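Local coordinates for tailspike protein (Siphovirus 9NA, PDB 3RIQ) that binds the lipopolysaccharide receptor on Salmonella cells and cleaves its O-antigen chains as an endorhamnosidase, at the interface of chains A and B. Numbering follows the deposited sequence. Chains: chain A/B, Tailspike protein.

The interface of chains A and B. Residues chain A 14, 35, 58, 60; chain B 12, 32, 54, 56.
A:Lys60 drives its ammonium into a polar socket on chain B made by B:Asp32, B:Val54 and B:Thr56. The chain is extended beyond CG, which stands anti to the carbonyl carbon (chi1 -63°), and this straight reach delivers NZ to its acceptors. NZ makes a salt bridge to the carboxylate OD1 of B:Asp32 at 2.8 Å, arriving on the anti side and 24° out of the carboxylate plane, where the two side chains cross at about a right angle. Neutral acceptors add to the grip: the hydroxyl OG1 of B:Thr56, 3.0 Å from A:Lys60 NZ, the backbone carbonyl O of B:Val54, approached with the donor tilted 30° from the carbonyl plane, and, at 3.1 Å from NZ, the backbone carbonyl O of B:Asp32 itself. Behind the charge, the methylenes of A:Lys60 slide past B:Val54 in the opposite direction, CB lying 3.9 Å from the CG1 methyl. The other carboxylate oxygen of B:Asp32, OD2, is bridged on its syn side by B:Lys12 NZ at 2.8 Å, so one aspartate holds a lysine from each chain; its negative charge probably eases the repulsion between the two ammonium groups. A:Leu35 meets this carboxylate tip to tip, its CD2 methyl 3.5 Å from B:Asp32 OD2. The looser side is water-mediated. B:Lys12 packs its CB against A:Ser14 CB and bends at chi2, which helps turn NZ toward B:Asp32, while its NZ and A:Ser14 OG share water 1. Water 2, bonded to water 1, links more weakly to B:Lys12 NZ and to A:Glu58 OE1, the latter at 3.2 Å; the opposite charges of A:Glu58 and B:Lys12, not in direct contact, probably attract each other across this water. The patch lies near the N-terminal end of the trimeric receptor-binding fragment, where strands 14-16, 33-36 and 56-59 of chain A face chain B, at the start of the long right-handed beta-helices that run side by side, and probably helps fasten that end of the trimer.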
loop_
_atom_site.group_PDB
_atom_site.type_symbol
_atom_site.label_atom_id
_atom_site.label_comp_id
_atom_site.label_asym_id
_atom_site.label_seq_id
_atom_site.Cartn_x
_atom_site.Cartn_y
_atom_site.Cartn_z
ATOM N N SER A 14 6.325 32.218 -32.313
ATOM C CA SER A 14 7.101 30.986 -32.320
ATOM C C SER A 14 8.146 31.099 -33.407
ATOM O O SER A 14 7.861 31.628 -34.501
ATOM C CB SER A 14 6.183 29.773 -32.562
ATOM O OG SER A 14 6.948 28.581 -32.523
ATOM N N LEU A 35 10.151 25.989 -31.665
ATOM C CA LEU A 35 9.753 24.678 -32.190
ATOM C C LEU A 35 10.961 23.933 -32.750
ATOM O O LEU A 35 11.652 24.458 -33.623
ATOM C CB LEU A 35 8.667 24.855 -33.271
ATOM C CG LEU A 35 8.257 23.578 -34.016
ATOM C CD1 LEU A 35 7.440 22.692 -33.056
ATOM C CD2 LEU A 35 7.448 23.933 -35.271
ATOM N N GLU A 58 9.181 23.362 -27.771
ATOM C CA GLU A 58 8.284 22.296 -28.219
ATOM C C GLU A 58 9.069 21.365 -29.125
ATOM O O GLU A 58 9.455 21.762 -30.227
ATOM C CB GLU A 58 7.096 22.915 -28.988
ATOM C CG GLU A 58 6.125 21.875 -29.530
ATOM C CD GLU A 58 5.081 21.484 -28.532
ATOM O OE1 GLU A 58 4.357 22.373 -28.077
ATOM O OE2 GLU A 58 4.961 20.296 -28.225
ATOM N N LYS A 60 9.694 18.357 -31.638
ATOM C CA LYS A 60 9.062 17.423 -32.584
ATOM C C LYS A 60 10.112 16.710 -33.420
ATOM O O LYS A 60 9.818 16.234 -34.527
ATOM C CB LYS A 60 8.032 18.134 -33.481
ATOM C CG LYS A 60 6.844 18.716 -32.692
ATOM C CD LYS A 60 5.710 19.219 -33.570
ATOM C CE LYS A 60 4.536 19.638 -32.744
ATOM N NZ LYS A 60 3.311 19.896 -33.588
ATOM N N LYS B 12 3.598 31.117 -34.770
ATOM C CA LYS B 12 3.281 29.693 -34.692
ATOM C C LYS B 12 2.268 29.267 -35.768
ATOM O O LYS B 12 1.247 29.917 -35.934
ATOM C CB LYS B 12 2.648 29.470 -33.302
ATOM C CG LYS B 12 2.159 28.081 -33.008
ATOM C CD LYS B 12 3.274 27.172 -32.657
ATOM C CE LYS B 12 2.736 25.864 -31.990
ATOM N NZ LYS B 12 3.830 24.898 -31.846
ATOM N N ASP B 32 1.812 22.322 -38.147
ATOM C CA ASP B 32 2.305 22.183 -36.756
ATOM C C ASP B 32 1.086 21.884 -35.869
ATOM O O ASP B 32 0.946 20.785 -35.349
ATOM C CB ASP B 32 2.978 23.492 -36.381
ATOM C CG ASP B 32 3.487 23.544 -34.936
ATOM O OD1 ASP B 32 3.235 22.608 -34.142
ATOM O OD2 ASP B 32 4.096 24.582 -34.577
ATOM N N VAL B 54 3.692 15.450 -37.709
ATOM C CA VAL B 54 3.817 15.453 -36.244
ATOM C C VAL B 54 2.978 16.624 -35.728
ATOM O O VAL B 54 3.455 17.779 -35.651
ATOM C CB VAL B 54 5.297 15.513 -35.781
ATOM C CG1 VAL B 54 5.359 15.359 -34.267
ATOM C CG2 VAL B 54 6.126 14.444 -36.499
ATOM N N THR B 56 0.126 18.784 -33.281
ATOM C CA THR B 56 -0.547 19.051 -32.018
ATOM C C THR B 56 -2.004 19.272 -32.346
ATOM O O THR B 56 -2.333 20.248 -33.030
ATOM C CB THR B 56 0.042 20.320 -31.394
ATOM O OG1 THR B 56 1.463 20.170 -31.273
ATOM C CG2 THR B 56 -0.575 20.580 -30.006
HETATM O O HOH W 1 6.321 26.195 -31.151
HETATM O O HOH W 2 4.868 25.466 -28.812
#